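Local coordinates for protein histidine phosphotransferase (Caulobacter crescentus, PDB 2OOC) that probably relays phosphoryl groups through a histidine in a two-component phosphorelay and is an essential regulator of stalk biogenesis, at residues A10-F24 against A94-Q106. Sequence-based numbering, arbitrary orientation.
Sequences AVDFAYLEGFAAGDF and AALLDIAAYAHEQ
F13 and Y102 lie on one another in an offset stack, ring centroids 4.2 Å apart. The two side chains run past each other in opposite directions, which places Y102 CD2 over the middle of the F13 ring and brings Y102 CB onto the same ring as a CH-pi contact. Y102 holds CG anti to its own backbone N (chi1 -178°), and that stretches the phenol from helix 85-111 across to helix 13-19. At the far end Y102 OH donates to E17 OE2 over 2.7 Å, and OE2 accepts through its anti lone pair. F24 comes in at about a right angle and sets its edge against the same hydroxyl, with F24 CE1 3.2 Å from Y102 OH.

Toward the chain's beginning the link becomes polar. In the modelled conformer of D98, one of two deposited, V11 N donates to D98 OD2 at 3.1 Å, arriving well above the carboxylate plane, while A10 N lies 2.9 Å from that oxygen. A water links D98 OD2 to V11 O, so this conformer reaches both V11 N and V11 O; the second makes the grip less certain. Beside it V11 CG2 packs on A95 and I99, V11 CG1 lies against the F13 face turned from Y102, and A10 CB rests on A94.

Behind this shell, D12 caps helix 13-19 through two weak bonds from A14 N and Y15 N, and F34 of helix 24-41 backs I99. Helix 13-19 crosses segment 94-106 of the Hpt-type bundle at -60°, side chains bridging 12.9 Å between the axes. The contact is apolar in the middle, where F13 CZ also meets D98 CB, and polar at its ends; the phenol's hydrogen bond probably favours the ionised form of E17.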
ATOM      1  N   ALA A  10       2.409  -0.418  -9.457  1.00 32.15           N
ATOM      2  CA  ALA A  10       2.783   0.132  -8.133  1.00 29.96           C
ATOM      3  C   ALA A  10       3.257  -0.959  -7.174  1.00 27.97           C
ATOM      4  O   ALA A  10       4.102  -0.712  -6.267  1.00 30.08           O
ATOM      5  CB  ALA A  10       1.559   0.906  -7.518  1.00 27.72           C
ATOM      6  N   VAL A  11       2.693  -2.155  -7.312  1.00 25.81           N
ATOM      7  CA  VAL A  11       2.937  -3.236  -6.345  1.00 26.28           C
ATOM      8  C   VAL A  11       3.626  -4.411  -7.006  1.00 28.69           C
ATOM      9  O   VAL A  11       3.208  -4.862  -8.050  1.00 27.00           O
ATOM     10  CB  VAL A  11       1.650  -3.662  -5.695  1.00 25.58           C
ATOM     11  CG1 VAL A  11       1.841  -4.736  -4.652  1.00 26.12           C
ATOM     12  CG2 VAL A  11       0.997  -2.467  -5.014  1.00 27.98           C
ATOM     13  N   ASP A  12       4.693  -4.891  -6.360  1.00 25.81           N
ATOM     14  CA  ASP A  12       5.415  -6.046  -6.837  1.00 27.74           C
ATOM     15  C   ASP A  12       4.737  -7.269  -6.325  1.00 26.00           C
ATOM     16  O   ASP A  12       5.025  -7.711  -5.179  1.00 25.02           O
ATOM     17  CB  ASP A  12       6.863  -5.985  -6.290  1.00 28.52           C
ATOM     18  CG  ASP A  12       7.758  -6.947  -6.978  1.00 33.34           C
ATOM     19  OD1 ASP A  12       7.233  -8.001  -7.422  1.00 31.87           O
ATOM     20  OD2 ASP A  12       8.977  -6.643  -7.038  1.00 41.28           O
ATOM     21  N   PHE A  13       3.802  -7.846  -7.083  1.00 23.85           N
ATOM     22  CA  PHE A  13       3.017  -8.923  -6.537  1.00 23.74           C
ATOM     23  C   PHE A  13       3.835 -10.208  -6.388  1.00 24.25           C
ATOM     24  O   PHE A  13       3.503 -11.104  -5.606  1.00 27.36           O
ATOM     25  CB  PHE A  13       1.699  -9.144  -7.335  1.00 26.33           C
ATOM     26  CG  PHE A  13       0.683  -8.077  -7.084  1.00 26.21           C
ATOM     27  CD1 PHE A  13       0.034  -7.989  -5.874  1.00 27.31           C
ATOM     28  CD2 PHE A  13       0.420  -7.158  -8.028  1.00 28.90           C
ATOM     29  CE1 PHE A  13      -0.921  -6.955  -5.645  1.00 28.31           C
ATOM     30  CE2 PHE A  13      -0.501  -6.159  -7.783  1.00 25.36           C
ATOM     31  CZ  PHE A  13      -1.156  -6.052  -6.623  1.00 27.99           C
ATOM     32  N   ALA A  14       4.963 -10.285  -7.120  1.00 23.58           N
ATOM     33  CA  ALA A  14       5.869 -11.427  -6.924  1.00 25.02           C
ATOM     34  C   ALA A  14       6.413 -11.446  -5.486  1.00 21.69           C
ATOM     35  O   ALA A  14       6.551 -12.505  -4.841  1.00 22.04           O
ATOM     36  CB  ALA A  14       6.984 -11.345  -7.908  1.00 23.92           C
ATOM     37  N   TYR A  15       6.737 -10.265  -4.966  1.00 23.72           N
ATOM     38  CA  TYR A  15       7.216 -10.126  -3.585  1.00 23.88           C
ATOM     39  C   TYR A  15       6.185 -10.618  -2.596  1.00 21.94           C
ATOM     40  O   TYR A  15       6.440 -11.446  -1.724  1.00 23.99           O
ATOM     41  CB  TYR A  15       7.628  -8.672  -3.308  1.00 23.35           C
ATOM     42  CG  TYR A  15       8.163  -8.458  -1.918  1.00 21.06           C
ATOM     43  CD1 TYR A  15       7.287  -8.260  -0.851  1.00 22.11           C
ATOM     44  CD2 TYR A  15       9.529  -8.496  -1.648  1.00 22.96           C
ATOM     45  CE1 TYR A  15       7.758  -8.134   0.435  1.00 24.39           C
ATOM     46  CE2 TYR A  15      10.012  -8.354  -0.357  1.00 22.52           C
ATOM     47  CZ  TYR A  15       9.097  -8.167   0.668  1.00 23.68           C
ATOM     48  OH  TYR A  15       9.640  -7.988   1.908  1.00 25.74           O
ATOM     49  N   LEU A  16       4.951 -10.155  -2.806  1.00 23.68           N
ATOM     50  CA  LEU A  16       3.884 -10.570  -1.902  1.00 26.63           C
ATOM     51  C   LEU A  16       3.582 -12.077  -1.993  1.00 23.96           C
ATOM     52  O   LEU A  16       3.441 -12.775  -0.987  1.00 24.80           O
ATOM     53  CB  LEU A  16       2.625  -9.770  -2.206  1.00 30.66           C
ATOM     54  CG  LEU A  16       1.538 -10.051  -1.163  1.00 33.85           C
ATOM     55  CD1 LEU A  16       2.053  -9.962   0.291  1.00 35.40           C
ATOM     56  CD2 LEU A  16       0.423  -9.079  -1.451  1.00 39.64           C
ATOM     57  N   GLU A  17       3.573 -12.610  -3.222  1.00 24.07           N
ATOM     58  CA  GLU A  17       3.357 -14.016  -3.383  1.00 26.19           C
ATOM     59  C   GLU A  17       4.475 -14.795  -2.751  1.00 23.03           C
ATOM     60  O   GLU A  17       4.301 -15.855  -2.152  1.00 23.77           O
ATOM     61  CB  GLU A  17       3.194 -14.339  -4.894  1.00 24.38           C
ATOM     62  CG  GLU A  17       1.927 -13.763  -5.465  1.00 23.50           C
ATOM     63  CD  GLU A  17       1.878 -13.668  -6.957  1.00 38.27           C
ATOM     64  OE1 GLU A  17       2.917 -13.980  -7.604  1.00 38.03           O
ATOM     65  OE2 GLU A  17       0.796 -13.245  -7.470  1.00 33.31           O
ATOM     66  N   GLY A  18       5.731 -14.308  -2.836  1.00 22.56           N
ATOM     67  CA  GLY A  18       6.797 -14.991  -2.104  1.00 21.17           C
ATOM     68  C   GLY A  18       6.644 -14.986  -0.571  1.00 20.53           C
ATOM     69  O   GLY A  18       6.968 -15.953   0.061  1.00 22.48           O
ATOM     70  N   PHE A  19       6.289 -13.840  -0.039  1.00 23.39           N
ATOM     71  CA  PHE A  19       5.974 -13.704   1.397  1.00 25.89           C
ATOM     72  C   PHE A  19       4.941 -14.765   1.831  1.00 26.50           C
ATOM     73  O   PHE A  19       5.077 -15.409   2.849  1.00 28.53           O
ATOM     74  CB  PHE A  19       5.439 -12.321   1.649  1.00 25.70           C
ATOM     75  CG  PHE A  19       5.186 -12.040   3.090  1.00 32.02           C
ATOM     76  CD1 PHE A  19       3.959 -12.349   3.682  1.00 34.39           C
ATOM     77  CD2 PHE A  19       6.218 -11.527   3.887  1.00 33.97           C
ATOM     78  CE1 PHE A  19       3.749 -12.165   5.027  1.00 43.45           C
ATOM     79  CE2 PHE A  19       6.002 -11.287   5.228  1.00 45.90           C
ATOM     80  CZ  PHE A  19       4.768 -11.606   5.810  1.00 40.51           C
ATOM     81  N   ALA A  20       4.020 -15.019   0.915  1.00 27.19           N
ATOM     82  CA  ALA A  20       2.949 -16.025   1.097  1.00 25.47           C
ATOM     83  C   ALA A  20       3.372 -17.438   0.766  1.00 28.09           C
ATOM     84  O   ALA A  20       2.575 -18.386   0.863  1.00 27.53           O
ATOM     85  CB  ALA A  20       1.797 -15.585   0.249  1.00 24.71           C
ATOM     86  N   ALA A  21       4.620 -17.644   0.343  1.00 25.72           N
ATOM     87  CA  ALA A  21       5.098 -18.917  -0.173  1.00 24.55           C
ATOM     88  C   ALA A  21       4.107 -19.469  -1.267  1.00 27.50           C
ATOM     89  O   ALA A  21       3.885 -20.671  -1.401  1.00 30.05           O
ATOM     90  CB  ALA A  21       5.377 -19.944   0.956  1.00 26.91           C
ATOM     91  N   GLY A  22       3.532 -18.577  -2.045  1.00 26.75           N
ATOM     92  CA  GLY A  22       2.713 -18.987  -3.156  1.00 27.67           C
ATOM     93  C   GLY A  22       1.270 -19.273  -2.778  1.00 32.36           C
ATOM     94  O   GLY A  22       0.444 -19.547  -3.669  1.00 32.55           O
ATOM     95  N   ASP A  23       0.934 -19.128  -1.492  1.00 25.64           N
ATOM     96  CA  ASP A  23      -0.406 -19.495  -1.021  1.00 23.63           C
ATOM     97  C   ASP A  23      -1.332 -18.346  -1.078  1.00 26.66           C
ATOM     98  O   ASP A  23      -1.179 -17.315  -0.378  1.00 25.72           O
ATOM     99  CB  ASP A  23      -0.343 -20.081   0.385  1.00 24.63           C
ATOM    100  CG  ASP A  23      -1.631 -20.812   0.756  1.00 26.96           C
ATOM    101  OD1 ASP A  23      -2.665 -20.136   0.728  1.00 26.64           O
ATOM    102  OD2 ASP A  23      -1.537 -21.995   1.059  1.00 29.79           O
ATOM    103  N   PHE A  24      -2.354 -18.481  -1.903  1.00 27.85           N
ATOM    104  CA  PHE A  24      -3.248 -17.363  -2.083  1.00 28.57           C
ATOM    105  C   PHE A  24      -4.106 -16.961  -0.927  1.00 25.86           C
ATOM    106  O   PHE A  24      -4.514 -15.813  -0.894  1.00 26.35           O
ATOM    107  CB  PHE A  24      -3.963 -17.460  -3.429  1.00 37.86           C
ATOM    108  CG  PHE A  24      -2.975 -17.332  -4.560  1.00 47.58           C
ATOM    109  CD1 PHE A  24      -2.391 -16.088  -4.856  1.00 49.40           C
ATOM    110  CD2 PHE A  24      -2.485 -18.469  -5.216  1.00 60.23           C
ATOM    111  CE1 PHE A  24      -1.426 -15.981  -5.828  1.00 52.64           C
ATOM    112  CE2 PHE A  24      -1.511 -18.353  -6.202  1.00 56.00           C
ATOM    113  CZ  PHE A  24      -0.980 -17.106  -6.502  1.00 56.96           C
ATOM    114  N   ALA A  94      -2.145   4.713  -6.298  1.00 20.17           N
ATOM    115  CA  ALA A  94      -1.642   3.749  -7.280  1.00 21.41           C
ATOM    116  C   ALA A  94      -1.486   2.364  -6.653  1.00 20.61           C
ATOM    117  O   ALA A  94      -1.776   1.362  -7.304  1.00 21.68           O
ATOM    118  CB  ALA A  94      -0.303   4.245  -7.836  1.00 21.79           C
ATOM    119  N   ALA A  95      -1.067   2.276  -5.379  1.00 22.54           N
ATOM    120  CA  ALA A  95      -0.902   0.995  -4.774  1.00 21.16           C
ATOM    121  C   ALA A  95      -2.297   0.364  -4.523  1.00 19.01           C
ATOM    122  O   ALA A  95      -2.484  -0.851  -4.815  1.00 21.52           O
ATOM    123  CB  ALA A  95      -0.082   1.149  -3.454  1.00 21.74           C
ATOM    124  N   LEU A  96      -3.266   1.181  -4.064  1.00 19.92           N
ATOM    125  CA  LEU A  96      -4.600   0.675  -3.820  1.00 18.86           C
ATOM    126  C   LEU A  96      -5.289   0.197  -5.132  1.00 21.13           C
ATOM    127  O   LEU A  96      -6.032  -0.762  -5.152  1.00 20.66           O
ATOM    128  CB  LEU A  96      -5.434   1.690  -3.056  1.00 19.27           C
ATOM    129  CG  LEU A  96      -4.994   1.817  -1.602  1.00 21.63           C
ATOM    130  CD1 LEU A  96      -5.691   3.039  -1.040  1.00 26.35           C
ATOM    131  CD2 LEU A  96      -5.304   0.611  -0.692  1.00 23.16           C
ATOM    132  N   LEU A  97      -5.014   0.927  -6.217  1.00 21.83           N
ATOM    133  CA  LEU A  97      -5.544   0.614  -7.545  1.00 20.79           C
ATOM    134  C   LEU A  97      -5.131  -0.776  -7.946  1.00 19.63           C
ATOM    135  O   LEU A  97      -5.931  -1.605  -8.358  1.00 19.85           O
ATOM    136  CB  LEU A  97      -4.981   1.656  -8.518  1.00 19.39           C
ATOM    137  CG  LEU A  97      -5.333   1.354  -9.955  1.00 20.32           C
ATOM    138  CD1 LEU A  97      -6.812   1.745 -10.233  1.00 19.68           C
ATOM    139  CD2 LEU A  97      -4.438   2.235 -10.819  1.00 21.19           C
ATOM    140  N   ASP A  98      -3.834  -1.019  -7.738  1.00 19.65           N
ATOM    141  CA  ASP A  98      -3.205  -2.303  -8.067  0.50 19.81           C
ATOM    142  C   ASP A  98      -3.750  -3.443  -7.204  1.00 21.49           C
ATOM    143  O   ASP A  98      -4.104  -4.485  -7.693  1.00 22.10           O
ATOM    144  CB  ASP A  98      -1.678  -2.199  -7.831  0.50 20.39           C
ATOM    145  CG  ASP A  98      -0.906  -1.846  -9.058  0.50 25.31           C
ATOM    146  OD1 ASP A  98      -1.468  -1.069  -9.860  0.50 32.62           O
ATOM    147  OD2 ASP A  98       0.251  -2.351  -9.172  0.50 20.85           O
ATOM    148  N   ILE A  99      -3.810  -3.186  -5.918  1.00 23.08           N
ATOM    149  CA  ILE A  99      -4.261  -4.191  -4.957  1.00 23.56           C
ATOM    150  C   ILE A  99      -5.701  -4.568  -5.194  1.00 24.53           C
ATOM    151  O   ILE A  99      -6.051  -5.764  -5.209  1.00 24.27           O
ATOM    152  CB  ILE A  99      -4.044  -3.674  -3.531  1.00 25.56           C
ATOM    153  CG1 ILE A  99      -2.541  -3.728  -3.232  1.00 23.75           C
ATOM    154  CG2 ILE A  99      -4.866  -4.480  -2.509  1.00 26.34           C
ATOM    155  CD1 ILE A  99      -2.196  -2.933  -1.981  1.00 28.16           C
ATOM    156  N   ALA A 100      -6.563  -3.572  -5.423  1.00 22.22           N
ATOM    157  CA  ALA A 100      -7.964  -3.852  -5.688  1.00 24.00           C
ATOM    158  C   ALA A 100      -8.158  -4.665  -6.968  1.00 24.55           C
ATOM    159  O   ALA A 100      -8.959  -5.595  -7.100  1.00 23.77           O
ATOM    160  CB  ALA A 100      -8.800  -2.566  -5.734  1.00 26.92           C
ATOM    161  N   ALA A 101      -7.378  -4.328  -7.982  1.00 21.33           N
ATOM    162  CA  ALA A 101      -7.431  -5.013  -9.256  1.00 21.94           C
ATOM    163  C   ALA A 101      -6.944  -6.469  -9.193  1.00 23.01           C
ATOM    164  O   ALA A 101      -7.461  -7.355  -9.870  1.00 25.00           O
ATOM    165  CB  ALA A 101      -6.637  -4.217 -10.339  1.00 23.35           C
ATOM    166  N   TYR A 102      -5.914  -6.708  -8.360  1.00 23.55           N
ATOM    167  CA  TYR A 102      -5.393  -8.045  -8.155  1.00 25.48           C
ATOM    168  C   TYR A 102      -6.448  -8.899  -7.476  1.00 26.48           C
ATOM    169  O   TYR A 102      -6.663 -10.028  -7.903  1.00 27.03           O
ATOM    170  CB  TYR A 102      -4.159  -7.981  -7.310  1.00 25.12           C
ATOM    171  CG  TYR A 102      -3.444  -9.302  -7.043  1.00 24.81           C
ATOM    172  CD1 TYR A 102      -3.888 -10.138  -6.053  1.00 28.96           C
ATOM    173  CD2 TYR A 102      -2.321  -9.660  -7.753  1.00 26.75           C
ATOM    174  CE1 TYR A 102      -3.226 -11.307  -5.754  1.00 31.68           C
ATOM    175  CE2 TYR A 102      -1.632 -10.836  -7.455  1.00 28.13           C
ATOM    176  CZ  TYR A 102      -2.107 -11.645  -6.461  1.00 29.41           C
ATOM    177  OH  TYR A 102      -1.478 -12.828  -6.130  1.00 33.38           O
ATOM    178  N   ALA A 103      -7.113  -8.350  -6.477  1.00 26.92           N
ATOM    179  CA  ALA A 103      -8.219  -9.062  -5.809  1.00 29.51           C
ATOM    180  C   ALA A 103      -9.341  -9.383  -6.796  1.00 30.11           C
ATOM    181  O   ALA A 103      -9.892 -10.488  -6.853  1.00 29.68           O
ATOM    182  CB  ALA A 103      -8.729  -8.261  -4.637  1.00 30.56           C
ATOM    183  N   HIS A 104      -9.675  -8.425  -7.670  1.00 25.62           N
ATOM    184  CA  HIS A 104     -10.658  -8.661  -8.682  1.00 23.54           C
ATOM    185  C   HIS A 104     -10.321  -9.764  -9.674  1.00 27.64           C
ATOM    186  O   HIS A 104     -11.152 -10.570 -10.050  1.00 30.47           O
ATOM    187  CB  HIS A 104     -10.889  -7.318  -9.432  1.00 23.78           C
ATOM    188  CG  HIS A 104     -12.110  -7.292 -10.272  1.00 24.65           C
ATOM    189  ND1 HIS A 104     -12.182  -6.593 -11.460  1.00 23.33           N
ATOM    190  CD2 HIS A 104     -13.349  -7.840 -10.097  1.00 25.29           C
ATOM    191  CE1 HIS A 104     -13.386  -6.709 -11.980  1.00 26.02           C
ATOM    192  NE2 HIS A 104     -14.126  -7.436 -11.160  1.00 26.11           N
ATOM    193  N   GLU A 105      -9.078  -9.748 -10.126  1.00 26.89           N
ATOM    194  CA  GLU A 105      -8.545 -10.754 -11.010  0.50 29.58           C
ATOM    195  C   GLU A 105      -8.643 -12.151 -10.404  1.00 29.92           C
ATOM    196  O   GLU A 105      -8.946 -13.099 -11.128  1.00 33.20           O
ATOM    197  CB  GLU A 105      -7.085 -10.430 -11.326  0.50 29.83           C
ATOM    198  CG  GLU A 105      -6.971  -9.417 -12.441  0.50 27.36           C
ATOM    199  CD  GLU A 105      -5.605  -8.729 -12.502  0.50 34.74           C
ATOM    200  OE1 GLU A 105      -4.608  -9.267 -11.961  0.50 45.15           O
ATOM    201  OE2 GLU A 105      -5.543  -7.623 -13.099  0.50 42.08           O
ATOM    202  N   GLN A 106      -8.373 -12.256  -9.105  1.00 32.48           N
ATOM    203  CA  GLN A 106      -8.482 -13.563  -8.417  1.00 38.08           C
ATOM    204  C   GLN A 106      -9.917 -14.048  -8.543  1.00 40.59           C
ATOM    205  O   GLN A 106     -10.167 -15.217  -8.895  1.00 39.05           O
ATOM    206  CB  GLN A 106      -8.123 -13.485  -6.926  1.00 39.63           C
ATOM    207  CG  GLN A 106      -6.720 -13.009  -6.566  1.00 49.16           C
ATOM    208  CD  GLN A 106      -5.702 -14.119  -6.342  1.00 64.16           C
ATOM    209  OE1 GLN A 106      -5.522 -14.582  -5.198  1.00 64.68           O
ATOM    210  NE2 GLN A 106      -4.981 -14.513  -7.419  1.00 64.17           N
TER
HETATM  211  O   HOH W   1       1.690  -4.267 -10.239  1.00 39.65           O